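Local coordinates for protein purine nucleosidase, (IunH-1) (Sulfolobus solfataricus, PDB 3T8J) that belongs to the nucleosidase clan of enzymes and holds a sodium ion at the C-terminal ends of parallel strands in its central sheet, at residues 121-126 / 162-167; 8-13 / 31-36; 171-176 / 261-266. All blocks are in the same frame, centred on the assembly; numbering follows the deposited sequence.

Contact 1. Residues 121-126 / 162-167; sequences ISPLTN and EFNIWV. With NA (sodium ion), chain B.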
ATOM      1  N   ILE A 121      21.263 -10.644  15.858  1.00 18.84           N
ATOM      2  CA  ILE A 121      22.153 -10.131  14.797  1.00 19.31           C
ATOM      3  C   ILE A 121      21.757 -10.609  13.398  1.00 19.49           C
ATOM      4  O   ILE A 121      22.561 -10.573  12.477  1.00 20.37           O
ATOM      5  CB  ILE A 121      23.647 -10.437  15.098  1.00 20.19           C
ATOM      6  CG1 ILE A 121      23.886 -11.907  15.460  1.00 19.99           C
ATOM      7  CG2 ILE A 121      24.141  -9.539  16.251  1.00 21.34           C
ATOM      8  CD1 ILE A 121      25.380 -12.345  15.416  1.00 23.55           C
ATOM      9  N   SER A 122      20.519 -11.051  13.258  1.00 18.28           N
ATOM     10  CA  SER A 122      19.993 -11.692  12.054  1.00 18.48           C
ATOM     11  C   SER A 122      18.528 -11.324  11.836  1.00 17.96           C
ATOM     12  O   SER A 122      17.907 -10.655  12.702  1.00 17.28           O
ATOM     13  CB  SER A 122      20.139 -13.215  12.224  1.00 19.91           C
ATOM     14  OG  SER A 122      21.474 -13.550  12.647  1.00 20.64           O
ATOM     15  N   PRO A 123      17.909 -11.782  10.742  1.00 16.55           N
ATOM     16  CA  PRO A 123      16.451 -11.607  10.615  1.00 16.90           C
ATOM     17  C   PRO A 123      15.690 -12.137  11.858  1.00 16.47           C
ATOM     18  O   PRO A 123      16.137 -13.072  12.507  1.00 16.92           O
ATOM     19  CB  PRO A 123      16.117 -12.369   9.334  1.00 17.08           C
ATOM     20  CG  PRO A 123      17.385 -12.294   8.529  1.00 17.21           C
ATOM     21  CD  PRO A 123      18.460 -12.463   9.561  1.00 16.43           C
ATOM     22  N   LEU A 124      14.553 -11.526  12.185  1.00 16.47           N
ATOM     23  CA  LEU A 124      13.933 -11.692  13.494  1.00 17.10           C
ATOM     24  C   LEU A 124      12.853 -12.800  13.597  1.00 16.49           C
ATOM     25  O   LEU A 124      12.098 -12.908  14.576  1.00 16.97           O
ATOM     26  CB  LEU A 124      13.397 -10.325  13.949  1.00 17.05           C
ATOM     27  CG  LEU A 124      14.472  -9.283  14.305  1.00 18.70           C
ATOM     28  CD1 LEU A 124      13.881  -7.847  14.393  1.00 19.22           C
ATOM     29  CD2 LEU A 124      15.158  -9.582  15.621  1.00 20.17           C
ATOM     30  N   THR A 125      12.819 -13.672  12.599  1.00 16.24           N
ATOM     31  CA  THR A 125      11.777 -14.687  12.485  1.00 16.51           C
ATOM     32  C   THR A 125      11.658 -15.603  13.716  1.00 16.94           C
ATOM     33  O   THR A 125      10.546 -15.906  14.134  1.00 17.89           O
ATOM     34  CB  THR A 125      11.967 -15.507  11.170  1.00 16.73           C
ATOM     35  OG1 THR A 125      12.258 -14.599  10.100  1.00 16.36           O
ATOM     36  CG2 THR A 125      10.697 -16.292  10.869  1.00 17.88           C
ATOM     37  N   ASN A 126      12.776 -16.091  14.262  1.00 17.38           N
ATOM     38  CA  ASN A 126      12.701 -17.014  15.406  1.00 17.51           C
ATOM     39  C   ASN A 126      12.172 -16.327  16.654  1.00 17.47           C
ATOM     40  O   ASN A 126      11.386 -16.919  17.396  1.00 19.07           O
ATOM     41  CB  ASN A 126      14.056 -17.645  15.726  1.00 18.37           C
ATOM     42  CG  ASN A 126      14.502 -18.629  14.684  1.00 19.39           C
ATOM     43  OD1 ASN A 126      13.685 -19.274  14.058  1.00 20.73           O
ATOM     44  ND2 ASN A 126      15.824 -18.761  14.516  1.00 20.45           N
ATOM     45  N   GLU A 162      17.904  -2.040   5.397  1.00 18.15           N
ATOM     46  CA  GLU A 162      18.929  -2.931   5.903  1.00 18.68           C
ATOM     47  C   GLU A 162      18.448  -4.395   5.844  1.00 18.33           C
ATOM     48  O   GLU A 162      17.274  -4.706   6.047  1.00 18.46           O
ATOM     49  CB  GLU A 162      19.312  -2.515   7.326  1.00 19.29           C
ATOM     50  CG  GLU A 162      20.361  -3.351   7.991  1.00 19.77           C
ATOM     51  CD  GLU A 162      19.813  -4.629   8.582  1.00 21.38           C
ATOM     52  OE1 GLU A 162      18.634  -4.632   9.042  1.00 21.39           O
ATOM     53  OE2 GLU A 162      20.573  -5.620   8.625  1.00 21.30           O
ATOM     54  N   PHE A 163      19.383  -5.300   5.553  1.00 18.63           N
ATOM     55  CA  PHE A 163      19.086  -6.694   5.275  1.00 18.09           C
ATOM     56  C   PHE A 163      18.258  -7.430   6.336  1.00 17.08           C
ATOM     57  O   PHE A 163      17.258  -8.058   5.999  1.00 17.95           O
ATOM     58  CB  PHE A 163      20.403  -7.440   5.054  1.00 19.07           C
ATOM     59  CG  PHE A 163      20.239  -8.865   4.629  1.00 18.58           C
ATOM     60  CD1 PHE A 163      19.931  -9.165   3.306  1.00 20.09           C
ATOM     61  CD2 PHE A 163      20.426  -9.906   5.527  1.00 20.32           C
ATOM     62  CE1 PHE A 163      19.792 -10.490   2.894  1.00 19.92           C
ATOM     63  CE2 PHE A 163      20.305 -11.224   5.112  1.00 21.31           C
ATOM     64  CZ  PHE A 163      20.016 -11.514   3.787  1.00 19.48           C
ATOM     65  N   ASN A 164      18.677  -7.386   7.598  1.00 17.25           N
ATOM     66  CA  ASN A 164      17.990  -8.197   8.630  1.00 17.63           C
ATOM     67  C   ASN A 164      16.503  -7.840   8.726  1.00 18.12           C
ATOM     68  O   ASN A 164      15.650  -8.727   8.791  1.00 18.25           O
ATOM     69  CB  ASN A 164      18.639  -8.021  10.002  1.00 18.26           C
ATOM     70  CG  ASN A 164      19.986  -8.695  10.095  1.00 18.92           C
ATOM     71  OD1 ASN A 164      20.318  -9.567   9.281  1.00 19.49           O
ATOM     72  ND2 ASN A 164      20.791  -8.314  11.117  1.00 19.32           N
ATOM     73  N   ILE A 165      16.196  -6.541   8.720  1.00 17.88           N
ATOM     74  CA  ILE A 165      14.795  -6.107   8.791  1.00 17.21           C
ATOM     75  C   ILE A 165      14.059  -6.416   7.486  1.00 16.98           C
ATOM     76  O   ILE A 165      12.921  -6.912   7.489  1.00 17.30           O
ATOM     77  CB  ILE A 165      14.683  -4.604   9.130  1.00 17.39           C
ATOM     78  CG1 ILE A 165      15.473  -4.263  10.405  1.00 18.19           C
ATOM     79  CG2 ILE A 165      13.183  -4.144   9.266  1.00 17.96           C
ATOM     80  CD1 ILE A 165      15.005  -5.014  11.659  1.00 20.78           C
ATOM     81  N   TRP A 166      14.708  -6.147   6.339  1.00 16.75           N
ATOM     82  CA  TRP A 166      14.096  -6.386   5.029  1.00 16.45           C
ATOM     83  C   TRP A 166      13.723  -7.886   4.794  1.00 15.87           C
ATOM     84  O   TRP A 166      12.689  -8.179   4.187  1.00 15.85           O
ATOM     85  CB  TRP A 166      15.069  -5.910   3.918  1.00 17.10           C
ATOM     86  CG  TRP A 166      14.568  -6.145   2.532  1.00 16.65           C
ATOM     87  CD1 TRP A 166      13.808  -5.300   1.751  1.00 17.43           C
ATOM     88  CD2 TRP A 166      14.803  -7.312   1.731  1.00 18.38           C
ATOM     89  NE1 TRP A 166      13.530  -5.881   0.533  1.00 19.96           N
ATOM     90  CE2 TRP A 166      14.125  -7.123   0.503  1.00 19.36           C
ATOM     91  CE3 TRP A 166      15.498  -8.516   1.944  1.00 19.00           C
ATOM     92  CZ2 TRP A 166      14.141  -8.078  -0.505  1.00 21.17           C
ATOM     93  CZ3 TRP A 166      15.507  -9.454   0.935  1.00 20.88           C
ATOM     94  CH2 TRP A 166      14.828  -9.232  -0.270  1.00 20.68           C
ATOM     95  N   VAL A 167      14.563  -8.809   5.241  1.00 16.12           N
ATOM     96  CA  VAL A 167      14.324 -10.261   4.996  1.00 16.74           C
ATOM     97  C   VAL A 167      12.967 -10.682   5.538  1.00 16.69           C
ATOM     98  O   VAL A 167      12.185 -11.372   4.875  1.00 16.95           O
ATOM     99  CB  VAL A 167      15.450 -11.130   5.553  1.00 16.61           C
ATOM    100  CG1 VAL A 167      15.017 -12.608   5.700  1.00 18.54           C
ATOM    101  CG2 VAL A 167      16.727 -11.023   4.666  1.00 19.09           C
TER
HETATM  102 NA    NA B 401      23.414 -12.470  11.552  1.00 24.44          NA
HETATM  103  O   HOH W   1      13.607  -9.330  10.531  1.00 12.75           O
HETATM  104  O   HOH W   2      24.986 -11.601  10.030  1.00 21.68           O

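Contact 2. Residues 8-13 / 31-36; sequences CDTAED and VTIVEG. With NA (sodium ion), chain B.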
ATOM      1  N   CYS A   8      21.618 -16.475  14.657  1.00 20.05           N
ATOM      2  CA  CYS A   8      22.572 -16.378  13.538  1.00 20.48           C
ATOM      3  C   CYS A   8      22.010 -16.852  12.185  1.00 20.30           C
ATOM      4  O   CYS A   8      21.508 -17.978  12.068  1.00 20.69           O
ATOM      5  CB  CYS A   8      23.794 -17.263  13.833  1.00 21.46           C
ATOM      6  SG  CYS A   8      24.722 -16.785  15.271  1.00 23.87           S
ATOM      7  N   ASP A   9      22.165 -16.010  11.149  1.00 20.33           N
ATOM      8  CA  ASP A   9      22.092 -16.426   9.734  1.00 20.59           C
ATOM      9  C   ASP A   9      23.538 -16.592   9.276  1.00 21.65           C
ATOM     10  O   ASP A   9      24.096 -15.767   8.576  1.00 22.42           O
ATOM     11  CB  ASP A   9      21.272 -15.466   8.834  1.00 19.45           C
ATOM     12  CG  ASP A   9      21.761 -14.001   8.823  1.00 20.72           C
ATOM     13  OD1 ASP A   9      21.539 -13.314   7.795  1.00 20.16           O
ATOM     14  OD2 ASP A   9      22.297 -13.477   9.836  1.00 22.15           O
ATOM     15  N   THR A  10      24.150 -17.656   9.776  1.00 22.11           N
ATOM     16  CA  THR A  10      25.586 -17.661  10.089  1.00 22.73           C
ATOM     17  C   THR A  10      26.524 -17.367   8.925  1.00 23.18           C
ATOM     18  O   THR A  10      26.655 -18.183   8.009  1.00 24.48           O
ATOM     19  CB  THR A  10      26.007 -19.036  10.644  1.00 22.41           C
ATOM     20  OG1 THR A  10      24.966 -19.601  11.476  1.00 22.95           O
ATOM     21  CG2 THR A  10      27.326 -18.916  11.425  1.00 24.41           C
ATOM     22  N   ALA A  11      27.183 -16.214   8.980  1.00 23.33           N
ATOM     23  CA  ALA A  11      28.263 -15.845   8.068  1.00 23.48           C
ATOM     24  C   ALA A  11      29.438 -15.315   8.937  1.00 24.52           C
ATOM     25  O   ALA A  11      29.454 -15.493  10.178  1.00 23.77           O
ATOM     26  CB  ALA A  11      27.757 -14.801   7.046  1.00 23.88           C
ATOM     27  N   GLU A  12      30.429 -14.679   8.323  1.00 24.86           N
ATOM     28  CA  GLU A  12      31.655 -14.302   9.031  1.00 24.97           C
ATOM     29  C   GLU A  12      31.460 -13.515  10.341  1.00 25.55           C
ATOM     30  O   GLU A  12      32.031 -13.868  11.369  1.00 25.34           O
ATOM     31  CB  GLU A  12      32.633 -13.590   8.076  1.00 26.85           C
ATOM     32  CG  GLU A  12      32.271 -12.127   7.656  1.00 27.62           C
ATOM     33  CD  GLU A  12      30.914 -11.972   6.978  1.00 28.26           C
ATOM     34  OE1 GLU A  12      30.820 -12.360   5.779  1.00 30.92           O
ATOM     35  OE2 GLU A  12      29.958 -11.461   7.632  1.00 28.39           O
ATOM     36  N   ASP A  13      30.612 -12.497  10.308  1.00 24.76           N
ATOM     37  CA  ASP A  13      30.491 -11.620  11.471  1.00 24.88           C
ATOM     38  C   ASP A  13      29.660 -12.280  12.574  1.00 23.82           C
ATOM     39  O   ASP A  13      29.770 -11.876  13.753  1.00 24.36           O
ATOM     40  CB  ASP A  13      29.913 -10.245  11.088  1.00 24.75           C
ATOM     41  CG  ASP A  13      30.664  -9.081  11.734  1.00 27.05           C
ATOM     42  OD1 ASP A  13      31.914  -9.120  11.837  1.00 29.12           O
ATOM     43  OD2 ASP A  13      30.020  -8.088  12.110  1.00 26.64           O
ATOM     44  N   VAL A  31      22.807 -21.406  20.456  1.00 19.96           N
ATOM     45  CA  VAL A  31      22.853 -20.738  19.175  1.00 20.11           C
ATOM     46  C   VAL A  31      21.604 -21.154  18.390  1.00 20.28           C
ATOM     47  O   VAL A  31      21.272 -22.322  18.341  1.00 21.79           O
ATOM     48  CB  VAL A  31      24.101 -21.144  18.374  1.00 20.11           C
ATOM     49  CG1 VAL A  31      24.106 -20.427  16.990  1.00 21.69           C
ATOM     50  CG2 VAL A  31      25.381 -20.879  19.129  1.00 21.19           C
ATOM     51  N   THR A  32      20.865 -20.178  17.871  1.00 19.28           N
ATOM     52  CA  THR A  32      19.635 -20.418  17.096  1.00 20.07           C
ATOM     53  C   THR A  32      19.919 -19.976  15.651  1.00 20.23           C
ATOM     54  O   THR A  32      20.687 -19.021  15.448  1.00 20.76           O
ATOM     55  CB  THR A  32      18.408 -19.692  17.726  1.00 20.26           C
ATOM     56  OG1 THR A  32      18.692 -18.302  17.910  1.00 22.50           O
ATOM     57  CG2 THR A  32      18.034 -20.365  19.084  1.00 19.84           C
ATOM     58  N   ILE A  33      19.391 -20.710  14.664  1.00 19.29           N
ATOM     59  CA  ILE A  33      19.675 -20.435  13.245  1.00 19.03           C
ATOM     60  C   ILE A  33      18.429 -19.968  12.525  1.00 18.26           C
ATOM     61  O   ILE A  33      17.361 -20.566  12.682  1.00 18.52           O
ATOM     62  CB  ILE A  33      20.225 -21.699  12.528  1.00 19.39           C
ATOM     63  CG1 ILE A  33      21.370 -22.342  13.327  1.00 21.43           C
ATOM     64  CG2 ILE A  33      20.711 -21.347  11.089  1.00 19.53           C
ATOM     65  CD1 ILE A  33      22.619 -21.465  13.442  1.00 21.28           C
ATOM     66  N   VAL A  34      18.593 -18.939  11.693  1.00 18.05           N
ATOM     67  CA  VAL A  34      17.488 -18.324  10.954  1.00 17.46           C
ATOM     68  C   VAL A  34      17.893 -18.107   9.486  1.00 17.78           C
ATOM     69  O   VAL A  34      19.084 -17.920   9.202  1.00 18.42           O
ATOM     70  CB  VAL A  34      17.044 -17.000  11.638  1.00 17.40           C
ATOM     71  CG1 VAL A  34      18.124 -15.916  11.509  1.00 18.50           C
ATOM     72  CG2 VAL A  34      15.675 -16.494  11.090  1.00 18.66           C
ATOM     73  N   GLU A  35      16.918 -18.062   8.596  1.00 18.24           N
ATOM     74  CA  GLU A  35      17.180 -17.717   7.183  1.00 18.40           C
ATOM     75  C   GLU A  35      17.853 -16.352   7.071  1.00 18.36           C
ATOM     76  O   GLU A  35      17.598 -15.439   7.905  1.00 17.91           O
ATOM     77  CB  GLU A  35      15.866 -17.745   6.355  1.00 18.50           C
ATOM     78  CG  GLU A  35      15.008 -16.484   6.413  1.00 17.79           C
ATOM     79  CD  GLU A  35      14.177 -16.312   7.681  1.00 19.16           C
ATOM     80  OE1 GLU A  35      13.978 -17.302   8.414  1.00 19.92           O
ATOM     81  OE2 GLU A  35      13.684 -15.163   7.896  1.00 18.79           O
ATOM     82  N   GLY A  36      18.662 -16.170   6.042  1.00 19.33           N
ATOM     83  CA  GLY A  36      19.236 -14.862   5.738  1.00 19.10           C
ATOM     84  C   GLY A  36      20.400 -14.949   4.761  1.00 20.48           C
ATOM     85  O   GLY A  36      20.201 -15.194   3.589  1.00 21.37           O
TER
HETATM   86 NA    NA B 401      23.414 -12.470  11.552  1.00 24.44          NA
HETATM   87  O   HOH W   2      24.986 -11.601  10.030  1.00 21.68           O

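Contact 3. Residues 171-176 / 261-266; sequences AAKIVF and IDNTDN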
ATOM      1  N   ALA A 171       8.161 -10.201  10.894  1.00 17.35           N
ATOM      2  CA  ALA A 171       8.792 -10.604  12.145  1.00 16.83           C
ATOM      3  C   ALA A 171       9.335  -9.378  12.898  1.00 17.37           C
ATOM      4  O   ALA A 171       9.169  -9.283  14.125  1.00 17.10           O
ATOM      5  CB  ALA A 171       9.931 -11.658  11.899  1.00 17.74           C
ATOM      6  N   ALA A 172       9.977  -8.450  12.194  1.00 17.19           N
ATOM      7  CA  ALA A 172      10.533  -7.245  12.831  1.00 16.92           C
ATOM      8  C   ALA A 172       9.423  -6.427  13.451  1.00 17.83           C
ATOM      9  O   ALA A 172       9.571  -5.929  14.557  1.00 18.20           O
ATOM     10  CB  ALA A 172      11.336  -6.399  11.818  1.00 17.89           C
ATOM     11  N   LYS A 173       8.332  -6.261  12.720  1.00 17.95           N
ATOM     12  CA  LYS A 173       7.207  -5.452  13.234  1.00 18.44           C
ATOM     13  C   LYS A 173       6.667  -6.085  14.507  1.00 18.77           C
ATOM     14  O   LYS A 173       6.393  -5.371  15.514  1.00 19.42           O
ATOM     15  CB  LYS A 173       6.104  -5.316  12.178  1.00 19.23           C
ATOM     16  CG  LYS A 173       5.010  -4.303  12.544  1.00 23.49           C
ATOM     17  CD  LYS A 173       4.183  -3.913  11.280  1.00 27.74           C
ATOM     18  CE  LYS A 173       3.474  -2.580  11.389  1.00 31.81           C
ATOM     19  NZ  LYS A 173       4.324  -1.349  11.233  1.00 34.18           N
ATOM     20  N   ILE A 174       6.507  -7.404  14.524  1.00 18.55           N
ATOM     21  CA  ILE A 174       6.053  -8.114  15.735  1.00 18.77           C
ATOM     22  C   ILE A 174       6.999  -7.861  16.918  1.00 19.38           C
ATOM     23  O   ILE A 174       6.564  -7.531  18.027  1.00 19.68           O
ATOM     24  CB  ILE A 174       5.920  -9.637  15.452  1.00 19.17           C
ATOM     25  CG1 ILE A 174       4.735  -9.870  14.524  1.00 19.43           C
ATOM     26  CG2 ILE A 174       5.757 -10.441  16.764  1.00 20.26           C
ATOM     27  CD1 ILE A 174       4.792 -11.286  13.850  1.00 20.94           C
ATOM     28  N   VAL A 175       8.295  -7.942  16.700  1.00 18.83           N
ATOM     29  CA  VAL A 175       9.283  -7.786  17.761  1.00 18.67           C
ATOM     30  C   VAL A 175       9.276  -6.345  18.312  1.00 19.97           C
ATOM     31  O   VAL A 175       9.317  -6.152  19.531  1.00 21.19           O
ATOM     32  CB  VAL A 175      10.676  -8.223  17.258  1.00 18.83           C
ATOM     33  CG1 VAL A 175      11.795  -7.731  18.168  1.00 19.82           C
ATOM     34  CG2 VAL A 175      10.685  -9.751  17.151  1.00 18.75           C
ATOM     35  N   PHE A 176       9.211  -5.365  17.403  1.00 20.28           N
ATOM     36  CA  PHE A 176       9.249  -3.957  17.802  1.00 20.79           C
ATOM     37  C   PHE A 176       7.958  -3.506  18.467  1.00 23.23           C
ATOM     38  O   PHE A 176       7.986  -2.466  19.135  1.00 25.93           O
ATOM     39  CB  PHE A 176       9.683  -3.049  16.634  1.00 20.70           C
ATOM     40  CG  PHE A 176      11.162  -2.957  16.470  1.00 20.83           C
ATOM     41  CD1 PHE A 176      11.870  -3.987  15.863  1.00 21.45           C
ATOM     42  CD2 PHE A 176      11.865  -1.857  16.891  1.00 21.87           C
ATOM     43  CE1 PHE A 176      13.245  -3.921  15.699  1.00 21.67           C
ATOM     44  CE2 PHE A 176      13.237  -1.800  16.761  1.00 23.18           C
ATOM     45  CZ  PHE A 176      13.927  -2.827  16.131  1.00 22.33           C
ATOM     46  N   ILE A 261       8.279  -0.183  11.573  1.00 17.82           N
ATOM     47  CA  ILE A 261       8.816  -1.081  10.521  1.00 17.52           C
ATOM     48  C   ILE A 261       7.855  -1.074   9.350  1.00 18.84           C
ATOM     49  O   ILE A 261       6.659  -1.355   9.494  1.00 19.27           O
ATOM     50  CB  ILE A 261       8.932  -2.502  11.048  1.00 17.48           C
ATOM     51  CG1 ILE A 261       9.720  -2.585  12.354  1.00 18.79           C
ATOM     52  CG2 ILE A 261       9.535  -3.422   9.947  1.00 18.38           C
ATOM     53  CD1 ILE A 261      11.171  -2.078  12.259  1.00 19.08           C
ATOM     54  N   ASP A 262       8.377  -0.807   8.155  1.00 18.10           N
ATOM     55  CA  ASP A 262       7.581  -0.939   6.920  1.00 18.87           C
ATOM     56  C   ASP A 262       7.536  -2.425   6.510  1.00 18.98           C
ATOM     57  O   ASP A 262       8.587  -3.019   6.202  1.00 18.27           O
ATOM     58  CB  ASP A 262       8.162  -0.087   5.799  1.00 18.91           C
ATOM     59  CG  ASP A 262       7.336  -0.155   4.518  1.00 20.66           C
ATOM     60  OD1 ASP A 262       7.010  -1.274   4.050  1.00 21.77           O
ATOM     61  OD2 ASP A 262       7.027   0.924   3.951  1.00 22.59           O
ATOM     62  N   ASN A 263       6.360  -3.050   6.644  1.00 18.61           N
ATOM     63  CA  ASN A 263       6.170  -4.464   6.294  1.00 19.11           C
ATOM     64  C   ASN A 263       5.304  -4.642   5.052  1.00 19.70           C
ATOM     65  O   ASN A 263       4.617  -5.656   4.894  1.00 20.79           O
ATOM     66  CB  ASN A 263       5.632  -5.279   7.481  1.00 18.91           C
ATOM     67  CG  ASN A 263       4.193  -4.934   7.823  1.00 20.89           C
ATOM     68  OD1 ASN A 263       3.774  -3.757   7.709  1.00 23.35           O
ATOM     69  ND2 ASN A 263       3.425  -5.936   8.270  1.00 21.02           N
ATOM     70  N   THR A 264       5.326  -3.638   4.174  1.00 20.83           N
ATOM     71  CA  THR A 264       4.678  -3.767   2.882  1.00 21.86           C
ATOM     72  C   THR A 264       5.573  -4.544   1.915  1.00 22.96           C
ATOM     73  O   THR A 264       6.738  -4.802   2.200  1.00 21.80           O
ATOM     74  CB  THR A 264       4.356  -2.383   2.237  1.00 22.01           C
ATOM     75  OG1 THR A 264       5.571  -1.774   1.754  1.00 22.38           O
ATOM     76  CG2 THR A 264       3.622  -1.462   3.236  1.00 23.28           C
ATOM     77  N   ASP A 265       4.995  -4.888   0.766  1.00 25.98           N
ATOM     78  CA  ASP A 265       5.743  -5.395  -0.379  1.00 27.88           C
ATOM     79  C   ASP A 265       6.049  -4.281  -1.403  1.00 27.75           C
ATOM     80  O   ASP A 265       6.362  -4.554  -2.581  1.00 29.21           O
ATOM     81  CB  ASP A 265       4.938  -6.501  -1.074  1.00 31.26           C
ATOM     82  CG  ASP A 265       5.225  -7.866  -0.523  1.00 36.97           C
ATOM     83  OD1 ASP A 265       6.419  -8.289  -0.501  1.00 40.54           O
ATOM     84  OD2 ASP A 265       4.225  -8.536  -0.160  1.00 46.75           O
ATOM     85  N   ASN A 266       5.955  -3.031  -0.961  1.00 25.41           N
ATOM     86  CA  ASN A 266       6.243  -1.900  -1.802  1.00 25.22           C
ATOM     87  C   ASN A 266       7.761  -1.607  -1.804  1.00 23.11           C
ATOM     88  O   ASN A 266       8.567  -2.281  -1.145  1.00 21.73           O
ATOM     89  CB  ASN A 266       5.442  -0.676  -1.330  1.00 26.84           C
ATOM     90  CG  ASN A 266       3.915  -0.879  -1.430  1.00 30.84           C
ATOM     91  OD1 ASN A 266       3.437  -1.564  -2.333  1.00 35.28           O
ATOM     92  ND2 ASN A 266       3.154  -0.249  -0.519  1.00 34.79           N
TER
HETATM   93  O   HOH W   3       6.029  -1.001  13.330  1.00 19.81           O
HETATM   94  O   HOH W   4       4.057  -0.172   9.141  1.00 37.48           O

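Contact 1. Residues 121-126 / 162-167
N164 is the first residue of 162-167 to reach across, its side chain crossing that of P123 at about a right angle. The helix it belongs to starts at E162, the N-cap: OE2 takes N164 N at 2.8 Å, while OE1 takes I165 N. In N164, chi1 -72° sets CG anti to the carbonyl carbon, 3.5 Å from S122 C, and OD1 rests against the proline at CD. ND2 lies 3.2 Å from I121 O and is hydrogen-bonded to M147. N164 O faces P123 CA in a CA-H...O contact and accepts from water 1, which in turn accepts L124 N at 2.9 Å. Next, I165 lies beside L124, both pointing the same way, CD1 to CD1. V167 closes the run with CG1 3.7 Å from P123 CG, its CG2 over one face of the F163 ring, toward the rim. I121 O (2.3 Å) and S122 OG (2.5 Å) bind the sodium ion, completed by water 2, D9 and D14; S122 OG is also hydrogen-bonded to D7 O. Segment 121-126 runs from strand 116-120 into helix 125-133, with M147 of strand 141-147 against I121 and E162, and A172 of helix 169-177 against L124 and I165.

Contact 2. Residues 8-13 / 31-36
I33 lays its CD1 against T10, 3.6 Å from OG1, the two side chains crossing obliquely, while its CG2 packs against the C8 carbonyl oxygen. T10 OG1 is itself hydrogen-bonded to E43 O in helix 40-53, against which I33 also packs. C8 and I33 form a parallel bridge: C8 N gives a 2.8 Å bond to T32 O, nearly straight at 165°, and V34 N returns one to C8 O at 3.1 Å. C8 SG reaches up the strand to V31 CG1. Beyond the bridge the chain of 8-13 leaves the sheet, and D9 turns its CB toward V34 O, 3.3 Å away. CG of D9 stands between the backbone N and the carbonyl carbon (chi1 57°), which puts CG near G36. That residue has no side chain, and its CA approaches D9 OD1 to 3.5 Å. This is a beta-alpha-beta unit: strand 3-8, helix 12-23, strand 27-33, with D9 just past the first strand and D14 in the helix both binding the sodium ion. The carboxylate oxygens of D9 have separate tasks: OD2 binds the ion at 2.3 Å and OD1 accepts N37 N, consistent with the N37 amide steadying the carboxylate.

Contact 3. Residues 171-176 / 261-266
K173 NZ bonds directly to I261 O at 2.9 Å, arriving at a C=O...donor angle of 148° and only slightly tilted from the carbonyl plane. The same nitrogen donates to water 3 at 2.7 Å, and that water also accepts I261 N at 3.0 Å, so the lysine spans both polar groups of one residue. Water 4 donates to I261 O as well, giving that oxygen two donors; its modelled distance to the lysine is too short to be trusted. The lysine chain is extended as far as CE and then bends (chi4 76°), which turns NZ to I261 O. On the way its CD brushes the amide of N263, 3.6 Å from OD1, the two side chains crossing at about a right angle; ND2 of N263 is held by D170.

Alongside this polar bond, I261 is pressed against the helix. CG1 lies close to the K173 backbone, CG2 meets A172 CB at 4.0 Å, and CD1 sits 4.1 Å above the F176 ring, shifted toward its rim. The edge of that ring faces A172 O. Farther on, D262 OD1 accepts T264 N (2.9 Å), an Asx turn, and also T264 OG1, which in turn accepts N266 N in an ST turn. L69 of the second subunit packs on K173 and N263, and T268 of the third on D262, which places the loop at subunit boundaries.

The chemistry is divided: methyl groups and a ring join helix 169-177 to the end of strand 251-261, while the lysine, partly exposed, satisfies the strand's last carbonyl. The carbonyl and water 3 would be expected to favour the charged form of the lysine.

Along the chain the order is contact 2, contact 1, contact 3, without interleaving. Contacts 1 and 2 have centres 10 Å apart and share the sodium ion and water 2: strands 3-8 and 116-120 are neighbours in the central sheet, and the segments after them bring ligands together, D14 coming from helix 12-23. T125 and E35 join the two contacts further, probably through a hydrogen bond. Contact 3, centred 10 Å from contact 1, is reached through helix 163-167 and the next helix, 169-177, with I165 touching I261. Contacts 2 and 3 lie about 20 Å apart between centres and do not touch. The series runs from the metal site shared by contacts 2 and 1 out to the subunit boundaries at contact 3.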